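Local coordinates for receptor-type adenylate cyclase GRESAG 4.1 (Trypanosoma brucei, PDB 1FX2), which converts ATP into cyclic AMP and diphosphate through a class-3 cyclase catalytic domain and may act as a receptor for an unknown ligand, at residues M184-A188 / E189-Q193. Sequence-based numbering, arbitrary orientation.
Sequences MSLSA and EDRKQ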
ATOM      1  N   MET A 184      -0.363  -8.855   2.722  1.00  8.96           N
ATOM      2  CA  MET A 184      -1.215  -9.314   3.789  1.00 12.84           C
ATOM      3  C   MET A 184      -1.513 -10.814   3.690  1.00 12.95           C
ATOM      4  O   MET A 184      -2.154 -11.350   4.634  1.00 15.78           O
ATOM      5  CB  MET A 184      -2.402  -8.245   4.084  1.00 14.19           C
ATOM      6  CG  MET A 184      -1.967  -6.993   5.213  1.00  5.36           C
ATOM      7  SD  MET A 184      -1.500  -7.397   6.467  1.00 19.79           S
ATOM      8  CE  MET A 184      -3.007  -8.190   7.051  1.00 12.80           C
ATOM      9  N   SER A 185      -1.027 -11.529   2.653  1.00 11.48           N
ATOM     10  CA  SER A 185      -1.122 -13.001   2.560  1.00 11.20           C
ATOM     11  C   SER A 185      -0.103 -13.642   3.476  1.00 13.15           C
ATOM     12  O   SER A 185      -0.087 -14.869   3.676  1.00 18.17           O
ATOM     13  CB  SER A 185      -0.996 -13.480   1.133  1.00 11.41           C
ATOM     14  OG  SER A 185      -2.098 -12.993   0.416  1.00 19.45           O
ATOM     15  N   LEU A 186       0.929 -12.877   3.826  1.00 14.02           N
ATOM     16  CA  LEU A 186       1.953 -13.380   4.712  1.00 13.34           C
ATOM     17  C   LEU A 186       1.384 -13.384   6.117  1.00 17.39           C
ATOM     18  O   LEU A 186       0.547 -12.527   6.469  1.00 22.44           O
ATOM     19  CB  LEU A 186       3.120 -12.367   4.758  1.00 15.46           C
ATOM     20  CG  LEU A 186       3.794 -12.181   3.400  1.00 14.41           C
ATOM     21  CD1 LEU A 186       4.802 -10.999   3.482  1.00 12.90           C
ATOM     22  CD2 LEU A 186       4.504 -13.428   3.020  1.00 17.24           C
ATOM     23  N   SER A 187       1.869 -14.307   6.930  1.00 14.25           N
ATOM     24  CA  SER A 187       1.414 -14.221   8.299  1.00 17.09           C
ATOM     25  C   SER A 187       2.039 -13.040   9.046  1.00 17.21           C
ATOM     26  O   SER A 187       2.993 -12.397   8.585  1.00 14.99           O
ATOM     27  CB  SER A 187       1.776 -15.514   9.050  1.00 16.39           C
ATOM     28  OG  SER A 187       3.189 -15.506   9.320  1.00 16.43           O
ATOM     29  N   ALA A 188       1.500 -12.662  10.201  1.00 15.26           N
ATOM     30  CA  ALA A 188       2.078 -11.590  10.998  1.00 14.40           C
ATOM     31  C   ALA A 188       3.531 -11.843  11.379  1.00 15.32           C
ATOM     32  O   ALA A 188       4.376 -10.935  11.357  1.00 15.36           O
ATOM     33  CB  ALA A 188       1.187 -11.385  12.317  1.00 18.16           C
ATOM     34  N   GLU A 189       3.825 -13.129  11.678  1.00 18.00           N
ATOM     35  CA  GLU A 189       5.183 -13.480  12.059  1.00 16.98           C
ATOM     36  C   GLU A 189       6.107 -13.354  10.829  1.00 15.41           C
ATOM     37  O   GLU A 189       7.252 -12.855  10.947  1.00 17.29           O
ATOM     38  CB  GLU A 189       5.248 -14.923  12.633  1.00 21.99           C
ATOM     39  CG  GLU A 189       6.679 -15.446  12.903  1.00 39.65           C
ATOM     40  CD  GLU A 189       7.440 -14.723  14.039  1.00 56.35           C
ATOM     41  OE1 GLU A 189       7.385 -15.217  15.186  1.00 44.81           O
ATOM     42  OE2 GLU A 189       8.161 -13.713  13.794  1.00 50.39           O
ATOM     43  N   ASP A 190       5.594 -13.749   9.662  1.00 13.70           N
ATOM     44  CA  ASP A 190       6.364 -13.636   8.376  1.00 16.18           C
ATOM     45  C   ASP A 190       6.649 -12.121   8.164  1.00 14.52           C
ATOM     46  O   ASP A 190       7.758 -11.743   7.765  1.00 12.38           O
ATOM     47  CB  ASP A 190       5.557 -14.010   7.110  1.00 18.43           C
ATOM     48  CG  ASP A 190       5.195 -15.523   6.903  1.00 31.89           C
ATOM     49  OD1 ASP A 190       5.909 -16.428   7.359  1.00 19.68           O
ATOM     50  OD2 ASP A 190       4.186 -15.815   6.164  1.00 25.32           O
ATOM     51  N   ARG A 191       5.666 -11.237   8.370  0.50 16.57           N
ATOM     52  CA  ARG A 191       5.913  -9.833   8.136  1.00  7.79           C
ATOM     53  C   ARG A 191       6.981  -9.239   9.032  1.00 12.00           C
ATOM     54  O   ARG A 191       7.583  -8.206   8.707  1.00 12.38           O
ATOM     55  CB  ARG A 191       4.638  -8.991   8.227  1.00 14.51           C
ATOM     56  CG  ARG A 191       3.760  -9.340   7.017  1.00 14.54           C
ATOM     57  CD  ARG A 191       2.549  -8.396   6.923  1.00 15.01           C
ATOM     58  NE  ARG A 191       1.663  -8.648   8.010  1.00 26.25           N
ATOM     59  CZ  ARG A 191       0.715  -9.518   7.897  1.00 21.92           C
ATOM     60  NH1 ARG A 191       0.578 -10.142   6.734  1.00 23.31           N
ATOM     61  NH2 ARG A 191      -0.126  -9.698   8.919  1.00 25.78           N
ATOM     62  N   LYS A 192       7.157  -9.777  10.253  1.00 11.60           N
ATOM     63  CA  LYS A 192       8.197  -9.269  11.106  1.00 11.03           C
ATOM     64  C   LYS A 192       9.580  -9.569  10.592  1.00 10.92           C
ATOM     65  O   LYS A 192      10.535  -8.912  11.042  1.00 16.25           O
ATOM     66  CB  LYS A 192       8.109  -9.893  12.519  1.00 15.36           C
ATOM     67  CG  LYS A 192       6.785  -9.444  13.172  1.00 21.97           C
ATOM     68  CD  LYS A 192       6.681  -9.876  14.615  1.00 24.42           C
ATOM     69  CE  LYS A 192       5.257  -9.361  15.146  1.00 23.10           C
ATOM     70  NZ  LYS A 192       5.356  -9.471  16.605  1.00 38.68           N
ATOM     71  N   GLN A 193       9.677 -10.531   9.691  1.00 13.08           N
ATOM     72  CA  GLN A 193      10.975 -10.888   9.133  1.00 13.75           C
ATOM     73  C   GLN A 193      11.342 -10.168   7.884  1.00 14.14           C
ATOM     74  O   GLN A 193      12.393 -10.448   7.293  1.00 15.38           O
ATOM     75  CB  GLN A 193      11.028 -12.384   8.821  1.00 14.28           C
ATOM     76  CG  GLN A 193      10.753 -13.202  10.119  1.00 22.55           C
ATOM     77  CD  GLN A 193      11.974 -13.305  11.021  1.00 38.93           C
ATOM     78  OE1 GLN A 193      12.191 -12.475  11.930  1.00 45.00           O
ATOM     79  NE2 GLN A 193      12.808 -14.324  10.758  1.00 54.23           N
TER
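Arg-191 lays its guanidinium group under the sulfur of Met-184, whose SD sits over the centre of the group, 3.4 Å from CZ of Arg-191. The pair flanks the capping box of Ser-187 and Asp-190 that starts helix 188-192 just after helix 180-184, on the periphery of the class-3 cyclase catalytic domain and away from its predicted magnesium-binding aspartates.

The turn illustrates how the first residues of a helix exchange bonds between backbone and side chains. Ser-187 is the N-cap: its OG, turned between its own backbone N and carbonyl carbon (chi1 74°), accepts from N of Asp-190 at 3.0 Å. Asp-190 answers in kind, its OD2 accepting from N of Ser-187 at 2.9 Å, with the donor 41° out of the carboxylate plane. The paired bonds satisfy a helix-start N-H and fix the rotation of both side chains, and the carboxylate, placed at the N-terminal end, would probably be favoured by the helix dipole. Regular helical bonding then takes over as N of Arg-191 donates to O of Ser-187 at 2.9 Å.

Leu-186 turns its CB toward the new helix, 3.8 Å from both CB of Asp-190 and CG of Arg-191. It also packs, as Asp-190 does, on Phe-72 of helix 71-87, which seats the turn against the rest of the domain. A bend at chi3 (-68°) swings the guanidinium back toward helix 180-184, where NH1 bonds to O of Tyr-183. NZ of Lys-192, at the end of an extended chain, forms a salt bridge with Asp-89 of the second subunit. Across the guanidinium from the Met-184 sulfur, O of Ser-187 lies over the centre of the other face, 3.7 Å above the plane.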